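Local coordinates for putative exported protein (Burkholderia pseudomallei, PDB 4JGB), which is of unknown function but has an NAD(P)-binding Rossmann-type fold and may act as an NAD(P)-dependent oxidoreductase, at residues Gly15-Arg20 / Ala158-Gly163; Lys100-Val105 / Gln147-Thr152; Thr171-Leu176 / Ile205-Thr210. All blocks are in the same frame, centred on the assembly; numbering follows the deposited sequence.

The three contacts follow the Rossmann-type fold from its glycine-rich turn to the edge of the central sheet. Interaction 1 packs the first turn of helix 16-27, whose N-terminal end holds a sulfate where such folds commonly bind dinucleotide phosphates, against strand 159-161 and Pro162. Interaction 2 is a parallel pairing inside the sheet, its centre about 21 Å from that of interaction 1, yet Ile17 CG2 and Val105 CG2 touch at 4.2 Å. Interaction 3 adds the antiparallel edge strand, with its centre about 13 Å from that of interaction 2. Strands 150-155 and 207-212 are neighbours and connect interactions 2 and 3: Trp151 O lies 2.6 Å from Arg206 N, a probable hydrogen bond, and Ile205 CD1 packs 3.5 Å from Arg101 CZ.

Interaction 1. Residues Gly15-Arg20 / Ala158-Gly163. With SO4 (sulfate ion), chain D.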
loop_
_atom_site.group_PDB
_atom_site.type_symbol
_atom_site.label_atom_id
_atom_site.label_comp_id
_atom_site.label_asym_id
_atom_site.label_seq_id
_atom_site.Cartn_x
_atom_site.Cartn_y
_atom_site.Cartn_z
ATOM N N GLY A 15 -3.516 -4.207 10.976
ATOM C CA GLY A 15 -3.699 -2.767 11.067
ATOM C C GLY A 15 -5.115 -2.354 10.687
ATOM O O GLY A 15 -5.932 -3.164 10.246
ATOM N N MET A 16 -5.393 -1.083 10.891
ATOM C CA MET A 16 -6.647 -0.460 10.556
ATOM C C MET A 16 -6.851 -0.550 9.024
ATOM O O MET A 16 -7.943 -0.939 8.531
ATOM C CB MET A 16 -6.568 0.993 11.077
ATOM C CG MET A 16 -7.856 1.762 11.044
ATOM S SD MET A 16 -8.098 2.313 9.349
ATOM C CE MET A 16 -7.173 3.840 9.330
ATOM N N ILE A 17 -5.800 -0.230 8.268
ATOM C CA ILE A 17 -5.852 -0.361 6.798
ATOM C C ILE A 17 -5.707 -1.808 6.346
ATOM O O ILE A 17 -6.452 -2.300 5.469
ATOM C CB ILE A 17 -4.777 0.506 6.104
ATOM C CG1 ILE A 17 -4.999 1.983 6.458
ATOM C CG2 ILE A 17 -4.802 0.269 4.588
ATOM C CD1 ILE A 17 -3.943 2.941 5.881
ATOM N N GLY A 18 -4.737 -2.488 6.940
ATOM C CA GLY A 18 -4.388 -3.834 6.523
ATOM C C GLY A 18 -5.492 -4.854 6.757
ATOM O O GLY A 18 -5.729 -5.702 5.902
ATOM N N SER A 19 -6.149 -4.794 7.909
ATOM C CA SER A 19 -7.269 -5.706 8.209
ATOM C C SER A 19 -8.428 -5.562 7.200
ATOM O O SER A 19 -9.095 -6.537 6.852
ATOM C CB SER A 19 -7.775 -5.463 9.625
ATOM O OG SER A 19 -8.359 -4.161 9.728
ATOM N N ARG A 20 -8.637 -4.342 6.712
ATOM C CA ARG A 20 -9.703 -4.056 5.727
ATOM C C ARG A 20 -9.332 -4.547 4.339
ATOM O O ARG A 20 -10.169 -5.045 3.573
ATOM C CB ARG A 20 -10.028 -2.572 5.756
ATOM C CG ARG A 20 -10.960 -2.284 6.908
ATOM C CD ARG A 20 -10.944 -0.861 7.402
ATOM N NE ARG A 20 -11.798 -0.697 8.590
ATOM C CZ ARG A 20 -11.379 -0.793 9.851
ATOM N NH1 ARG A 20 -10.123 -1.088 10.112
ATOM N NH2 ARG A 20 -12.227 -0.619 10.852
ATOM N N ALA A 158 -5.391 12.162 2.161
ATOM C CA ALA A 158 -4.875 12.902 3.331
ATOM C C ALA A 158 -5.599 12.498 4.590
ATOM O O ALA A 158 -5.086 12.623 5.698
ATOM C CB ALA A 158 -5.002 14.408 3.126
ATOM N N LEU A 159 -6.826 12.041 4.431
ATOM C CA LEU A 159 -7.556 11.627 5.589
ATOM C C LEU A 159 -8.147 10.258 5.298
ATOM O O LEU A 159 -8.973 10.109 4.390
ATOM C CB LEU A 159 -8.649 12.659 5.886
ATOM C CG LEU A 159 -9.576 12.438 7.059
ATOM C CD1 LEU A 159 -10.467 13.658 7.270
ATOM C CD2 LEU A 159 -10.446 11.199 6.870
ATOM N N ILE A 160 -7.770 9.275 6.103
ATOM C CA ILE A 160 -8.297 7.924 5.926
ATOM C C ILE A 160 -8.627 7.332 7.289
ATOM O O ILE A 160 -7.774 7.270 8.166
ATOM C CB ILE A 160 -7.321 7.019 5.123
ATOM C CG1 ILE A 160 -7.809 5.559 5.087
ATOM C CG2 ILE A 160 -5.913 7.032 5.744
ATOM C CD1 ILE A 160 -7.052 4.718 4.044
ATOM N N ALA A 161 -9.865 6.892 7.464
ATOM C CA ALA A 161 -10.293 6.304 8.732
ATOM C C ALA A 161 -11.462 5.357 8.448
ATOM O O ALA A 161 -12.074 5.463 7.391
ATOM C CB ALA A 161 -10.733 7.422 9.698
ATOM N N PRO A 162 -11.779 4.432 9.383
ATOM C CA PRO A 162 -12.991 3.621 9.213
ATOM C C PRO A 162 -14.183 4.527 8.929
ATOM O O PRO A 162 -14.298 5.621 9.511
ATOM C CB PRO A 162 -13.142 2.914 10.575
ATOM C CG PRO A 162 -11.763 2.857 11.136
ATOM C CD PRO A 162 -11.108 4.138 10.671
ATOM N N GLY A 163 -15.029 4.100 7.998
ATOM C CA GLY A 163 -16.170 4.901 7.572
ATOM C C GLY A 163 -17.149 4.071 6.758
ATOM O O GLY A 163 -17.440 2.950 7.118
HETATM S S SO4 D . -2.543 1.162 10.592
HETATM O O1 SO4 D . -3.258 0.966 9.287
HETATM O O2 SO4 D . -3.200 0.469 11.739
HETATM O O3 SO4 D . -1.123 0.681 10.501
HETATM O O4 SO4 D . -2.476 2.621 10.888
#
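The start of the helix that follows the glycine-rich turn of a Rossmann-type fold packs through Met16, Ile17 and Arg20 against Ile160 and Pro162. Met16 leaves the helix start with CG anti to the backbone N (chi1 -170°), and its chain bends twice beyond that. Met16 SD rests 3.8 Å from Pro162 CD. Met16 CE ends near the carbonyl oxygen of Ile160. The Arg20 guanidinium turns a face to the same proline: Pro162 CG sits 3.5 Å above the plane, displaced from the centre toward the NH2 rim. At its edge, Arg20 NH1 donates in plane to a lone pair of Met16 O at 2.7 Å; this bond and a salt bridge from Arg20 NE to Glu189 help fix the rotation of the group against the proline. Deeper in, the side chains of Ile17 and Ile160 cross at about a right angle, their CD1 atoms 4.0 Å apart.

The helix start also grips a sulfate, most likely picked up during crystallisation. Met16 N donates to sulfate O2 at 2.8 Å. Ile17 N donates to sulfate O1 at 3.0 Å, and both bonds are nearly straight. Gly74 N, Lys76 N and Gln77 NE2 also bind it, an arrangement consistent with the phosphate site of a dinucleotide-binding fold.

Helix 188-201 flanks both segments: Met16 and Arg20 touch Ala188, Ile17 and Ile160 touch Tyr191, and Glu189, the partner of Arg20, also accepts from Gly163 N. Strand 159-161 pairs in parallel with strand 185-187.

Interaction 2. Residues Lys100-Val105 / Gln147-Thr152; sequences KRVVVV and QDLDWT
Arg101 reaches across to the neighbouring strand and binds Asp150 O and Thr152 OG1 with a single nitrogen, NH1, at 2.8 and 3.0 Å. Both acceptors lie near the guanidinium plane, at its edge, and NH2 adds a weak bond to the same hydroxyl. Asp150 O is gripped twice, because Val102 N donates to it at 3.1 Å from the opposite face of the carbonyl plane. Thr152 OG1 is hydrogen-bonded to Phe204 O as well, and Arg101 NH2 forms a salt bridge with Glu198, which should help neutralise its charge. Farther out, Lys100 NZ meets Asp150 OD2 at 3.3 Å from above the carboxylate plane, in a loose salt bridge at the exposed end of the pair; the stronger partner of this carboxylate is Arg206, at OD1.

The backbones run parallel, their axes 10° apart, with Arg101, Val102 and Val103 opposite Asp150, Trp151 and Thr152. Three further bonds complete the pairing: Asp150 N to Lys100 O, Thr152 N to Val102 O, and Val104 N to Thr152 O at 3.0 Å.

On the Arg101 face of the sheet, Val103 CG2 lies 3.7 Å above the centre of the guanidinium, while Val103 and Thr152 stand side by side. On the other face Val102 CG2 meets Leu149 CD1 at 4.0 Å, and Val102 CB faces Trp151 CB at 4.2 Å.

This is the interior of the Rossmann-type sheet. Helix 188-201 packs on Val103, helices 83-97 and 130-143 pack on the Val102 and Trp151 face, and strands 68-71 and 207-212 flank the pair.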
loop_
_atom_site.group_PDB
_atom_site.type_symbol
_atom_site.label_atom_id
_atom_site.label_comp_id
_atom_site.label_asym_id
_atom_site.label_seq_id
_atom_site.Cartn_x
_atom_site.Cartn_y
_atom_site.Cartn_z
ATOM N N LYS A 100 5.653 -11.256 -9.344
ATOM C CA LYS A 100 5.751 -10.104 -10.215
ATOM C C LYS A 100 4.925 -8.926 -9.687
ATOM O O LYS A 100 5.304 -7.763 -9.853
ATOM C CB LYS A 100 5.323 -10.502 -11.634
ATOM C CG LYS A 100 5.538 -9.426 -12.688
ATOM C CD LYS A 100 6.847 -9.624 -13.433
ATOM C CE LYS A 100 6.962 -8.614 -14.565
ATOM N NZ LYS A 100 5.724 -8.594 -15.403
ATOM N N ARG A 101 3.802 -9.225 -9.042
ATOM C CA ARG A 101 2.896 -8.169 -8.619
ATOM C C ARG A 101 3.151 -7.819 -7.160
ATOM O O ARG A 101 3.071 -8.684 -6.289
ATOM C CB ARG A 101 1.433 -8.586 -8.878
ATOM C CG ARG A 101 0.420 -7.464 -8.680
ATOM C CD ARG A 101 0.533 -6.466 -9.804
ATOM N NE ARG A 101 -0.561 -5.513 -9.812
ATOM C CZ ARG A 101 -0.420 -4.220 -9.598
ATOM N NH1 ARG A 101 0.783 -3.706 -9.313
ATOM N NH2 ARG A 101 -1.500 -3.450 -9.655
ATOM N N VAL A 102 3.499 -6.549 -6.932
ATOM C CA VAL A 102 3.825 -5.966 -5.620
ATOM C C VAL A 102 2.975 -4.696 -5.406
ATOM O O VAL A 102 3.052 -3.759 -6.201
ATOM C CB VAL A 102 5.330 -5.547 -5.543
ATOM C CG1 VAL A 102 5.669 -4.864 -4.215
ATOM C CG2 VAL A 102 6.267 -6.732 -5.770
ATOM N N VAL A 103 2.162 -4.645 -4.348
ATOM C CA VAL A 103 1.372 -3.426 -4.103
ATOM C C VAL A 103 1.638 -2.928 -2.685
ATOM O O VAL A 103 1.500 -3.693 -1.718
ATOM C CB VAL A 103 -0.163 -3.580 -4.348
ATOM C CG1 VAL A 103 -0.892 -2.238 -4.169
ATOM C CG2 VAL A 103 -0.458 -4.116 -5.741
ATOM N N VAL A 104 2.043 -1.665 -2.563
ATOM C CA VAL A 104 2.373 -1.106 -1.232
ATOM C C VAL A 104 1.509 0.108 -0.886
ATOM O O VAL A 104 1.131 0.895 -1.750
ATOM C CB VAL A 104 3.906 -0.814 -1.051
ATOM C CG1 VAL A 104 4.761 -1.970 -1.554
ATOM C CG2 VAL A 104 4.358 0.417 -1.812
ATOM N N VAL A 105 1.170 0.237 0.388
ATOM C CA VAL A 105 0.516 1.434 0.904
ATOM C C VAL A 105 1.550 2.555 0.868
ATOM O O VAL A 105 2.633 2.429 1.422
ATOM C CB VAL A 105 -0.066 1.190 2.335
ATOM C CG1 VAL A 105 -0.490 2.501 3.033
ATOM C CG2 VAL A 105 -1.260 0.228 2.265
ATOM N N GLN A 147 12.182 -1.543 -12.770
ATOM C CA GLN A 147 11.493 -1.665 -14.052
ATOM C C GLN A 147 10.940 -3.060 -14.261
ATOM O O GLN A 147 10.080 -3.277 -15.115
ATOM C CB GLN A 147 12.469 -1.363 -15.201
ATOM C CG GLN A 147 13.083 0.037 -15.173
ATOM C CD GLN A 147 12.237 1.064 -15.908
ATOM O OE1 GLN A 147 11.139 1.422 -15.472
ATOM N NE2 GLN A 147 12.753 1.551 -17.044
ATOM N N ASP A 148 11.467 -4.009 -13.502
ATOM C CA ASP A 148 11.261 -5.407 -13.811
ATOM C C ASP A 148 10.134 -6.066 -12.973
ATOM O O ASP A 148 9.847 -7.250 -13.145
ATOM C CB ASP A 148 12.585 -6.146 -13.619
ATOM C CG ASP A 148 13.067 -6.095 -12.179
ATOM O OD1 ASP A 148 13.433 -5.009 -11.676
ATOM O OD2 ASP A 148 13.042 -7.135 -11.536
ATOM N N LEU A 149 9.548 -5.336 -12.031
ATOM C CA LEU A 149 8.387 -5.838 -11.285
ATOM C C LEU A 149 7.164 -4.971 -11.616
ATOM O O LEU A 149 7.327 -3.792 -11.952
ATOM C CB LEU A 149 8.648 -5.753 -9.767
ATOM C CG LEU A 149 9.794 -6.489 -9.065
ATOM C CD1 LEU A 149 9.763 -6.184 -7.568
ATOM C CD2 LEU A 149 9.662 -7.977 -9.285
ATOM N N ASP A 150 5.956 -5.549 -11.488
ATOM C CA ASP A 150 4.679 -4.790 -11.559
ATOM C C ASP A 150 4.270 -4.239 -10.198
ATOM O O ASP A 150 3.391 -4.766 -9.520
ATOM C CB ASP A 150 3.542 -5.647 -12.104
ATOM C CG ASP A 150 3.803 -6.129 -13.514
ATOM O OD1 ASP A 150 4.607 -5.489 -14.238
ATOM O OD2 ASP A 150 3.208 -7.162 -13.888
ATOM N N TRP A 151 4.928 -3.162 -9.806
ATOM C CA TRP A 151 4.668 -2.568 -8.533
ATOM C C TRP A 151 3.684 -1.424 -8.677
ATOM O O TRP A 151 3.535 -0.840 -9.761
ATOM C CB TRP A 151 5.992 -2.154 -7.841
ATOM C CG TRP A 151 6.797 -1.127 -8.611
ATOM C CD1 TRP A 151 7.891 -1.356 -9.429
ATOM C CD2 TRP A 151 6.581 0.290 -8.622
ATOM N NE1 TRP A 151 8.366 -0.167 -9.931
ATOM C CE2 TRP A 151 7.581 0.859 -9.460
ATOM C CE3 TRP A 151 5.644 1.132 -8.011
ATOM C CZ2 TRP A 151 7.655 2.248 -9.717
ATOM C CZ3 TRP A 151 5.726 2.533 -8.256
ATOM C CH2 TRP A 151 6.712 3.060 -9.117
ATOM N N THR A 152 2.996 -1.132 -7.576
ATOM C CA THR A 152 2.092 0.007 -7.470
ATOM C C THR A 152 2.296 0.643 -6.097
ATOM O O THR A 152 2.320 -0.053 -5.076
ATOM C CB THR A 152 0.612 -0.427 -7.630
ATOM O OG1 THR A 152 0.374 -0.734 -9.002
ATOM C CG2 THR A 152 -0.353 0.726 -7.242
#

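Interaction 3. Residues Thr171-Leu176 / Ile205-Thr210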
loop_
_atom_site.group_PDB
_atom_site.type_symbol
_atom_site.label_atom_id
_atom_site.label_comp_id
_atom_site.label_asym_id
_atom_site.label_seq_id
_atom_site.Cartn_x
_atom_site.Cartn_y
_atom_site.Cartn_z
ATOM N N THR A 171 -10.210 7.681 -8.455
ATOM C CA THR A 171 -8.857 7.159 -8.460
ATOM C C THR A 171 -8.067 7.858 -9.570
ATOM O O THR A 171 -8.653 8.373 -10.524
ATOM C CB THR A 171 -8.836 5.652 -8.795
ATOM O OG1 THR A 171 -9.551 5.444 -10.012
ATOM C CG2 THR A 171 -9.475 4.838 -7.689
ATOM N N GLY A 172 -6.735 7.850 -9.435
ATOM C CA GLY A 172 -5.815 8.469 -10.393
ATOM C C GLY A 172 -4.367 8.148 -10.054
ATOM O O GLY A 172 -4.079 7.553 -9.006
ATOM N N ALA A 173 -3.441 8.540 -10.923
ATOM C CA ALA A 173 -2.053 8.090 -10.788
ATOM C C ALA A 173 -1.246 8.989 -9.827
ATOM O O ALA A 173 -0.346 9.710 -10.240
ATOM C CB ALA A 173 -1.396 8.005 -12.171
ATOM N N GLY A 174 -1.625 8.987 -8.558
ATOM C CA GLY A 174 -0.883 9.698 -7.520
ATOM C C GLY A 174 -0.893 11.229 -7.439
ATOM O O GLY A 174 -0.022 11.826 -6.755
ATOM N N ARG A 175 -1.840 11.874 -8.119
ATOM C CA ARG A 175 -2.083 13.311 -7.917
ATOM C C ARG A 175 -3.155 13.537 -6.847
ATOM O O ARG A 175 -3.997 12.667 -6.622
ATOM C CB ARG A 175 -2.452 13.984 -9.257
ATOM C CG ARG A 175 -1.290 13.880 -10.243
ATOM C CD ARG A 175 -1.672 13.896 -11.719
ATOM N NE ARG A 175 -0.450 13.925 -12.541
ATOM C CZ ARG A 175 0.235 12.858 -12.977
ATOM N NH1 ARG A 175 -0.178 11.621 -12.732
ATOM N NH2 ARG A 175 1.335 13.032 -13.703
ATOM N N LEU A 176 -3.103 14.681 -6.172
ATOM C CA LEU A 176 -4.100 15.024 -5.161
ATOM C C LEU A 176 -5.492 15.044 -5.795
ATOM O O LEU A 176 -5.649 15.566 -6.889
ATOM C CB LEU A 176 -3.822 16.439 -4.602
ATOM C CG LEU A 176 -4.663 16.845 -3.378
ATOM C CD1 LEU A 176 -4.441 15.877 -2.235
ATOM C CD2 LEU A 176 -4.366 18.260 -2.923
ATOM N N ILE A 205 0.405 0.229 -13.064
ATOM C CA ILE A 205 1.628 -0.583 -13.047
ATOM C C ILE A 205 2.826 0.341 -13.131
ATOM O O ILE A 205 2.900 1.202 -14.010
ATOM C CB ILE A 205 1.657 -1.607 -14.219
ATOM C CG1 ILE A 205 0.451 -2.561 -14.131
ATOM C CG2 ILE A 205 2.983 -2.392 -14.277
ATOM C CD1 ILE A 205 0.406 -3.428 -12.893
ATOM N N ARG A 206 3.738 0.168 -12.182
ATOM C CA ARG A 206 4.898 1.031 -12.004
ATOM C C ARG A 206 4.540 2.513 -11.879
ATOM O O ARG A 206 5.272 3.367 -12.327
ATOM C CB ARG A 206 5.961 0.759 -13.085
ATOM C CG ARG A 206 6.688 -0.562 -12.849
ATOM C CD ARG A 206 7.744 -0.812 -13.926
ATOM N NE ARG A 206 7.113 -1.068 -15.223
ATOM C CZ ARG A 206 6.551 -2.221 -15.573
ATOM N NH1 ARG A 206 6.503 -3.243 -14.714
ATOM N NH2 ARG A 206 5.996 -2.353 -16.778
ATOM N N GLN A 207 3.402 2.797 -11.242
ATOM C CA GLN A 207 2.934 4.164 -11.058
ATOM C C GLN A 207 2.502 4.315 -9.617
ATOM O O GLN A 207 2.184 3.321 -8.937
ATOM C CB GLN A 207 1.744 4.480 -11.998
ATOM C CG GLN A 207 2.084 4.459 -13.492
ATOM C CD GLN A 207 0.892 4.765 -14.412
ATOM O OE1 GLN A 207 -0.250 4.626 -14.025
ATOM N NE2 GLN A 207 1.183 5.182 -15.657
ATOM N N ALA A 208 2.512 5.558 -9.149
ATOM C CA ALA A 208 1.770 5.928 -7.940
ATOM C C ALA A 208 0.298 5.853 -8.293
ATOM O O ALA A 208 -0.085 5.967 -9.484
ATOM C CB ALA A 208 2.144 7.347 -7.495
ATOM N N ALA A 209 -0.524 5.659 -7.264
ATOM C CA ALA A 209 -1.964 5.518 -7.396
ATOM C C ALA A 209 -2.553 6.052 -6.119
ATOM O O ALA A 209 -1.926 5.933 -5.066
ATOM C CB ALA A 209 -2.320 4.032 -7.511
ATOM N N THR A 210 -3.775 6.545 -6.182
ATOM C CA THR A 210 -4.472 7.049 -4.994
ATOM C C THR A 210 -5.985 7.020 -5.234
ATOM O O THR A 210 -6.429 6.950 -6.394
ATOM C CB THR A 210 -4.060 8.500 -4.693
ATOM O OG1 THR A 210 -4.364 8.815 -3.340
ATOM C CG2 THR A 210 -4.773 9.505 -5.656
#
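Gly172 and Thr210 form an antiparallel hydrogen-bonded pair at the edge of the Rossmann-type sheet, where strand 170-172 joins strand 207-212. Gly172 N donates to Thr210 O at 3.2 Å, and Thr210 N returns a bond to Gly172 O at 3.0 Å. The pairing is short. Directly after it the chain makes an inverse gamma turn centred on Ala173, closed by Gly174 N donating to Gly172 O at 2.9 Å; one carbonyl oxygen therefore serves both the strand pair and the turn. CA-H...O contacts accompany the pair: Thr171 CA approaches Thr210 O, and Ala209 CA approaches Gly172 O. Beyond it, Ala173 CA lies close to Ala208 O, at 3.2 Å.

Past the turn, Gly174 takes a positive phi of 72°. With no side chain on Gly174, Ala208 CB lies 3.8 Å from Gly174 CA, so that the turn closes down on the neighbouring strand. Ala173 CB lies 4.0 Å from Gln207 OE1, the end of an extended chain.

The polar ends of the two threonines are held from outside the pair: Thr171 OG1 by Arg203 NH1, and Thr210 OG1 by the backbone carbonyl of Ser155. Backbone bonds between Glu112 and both Gly174 and Leu176 tie the departing chain to strand 112-114. Strand 207-212 is flanked on its other side by strand 150-155, which pairs with it through Phe153.

Thr210 holds OG1 anti to its backbone N (chi1 -160°), leaving CG2 between N and the carbonyl carbon, where this methyl lies 3.4 Å from Arg175 O.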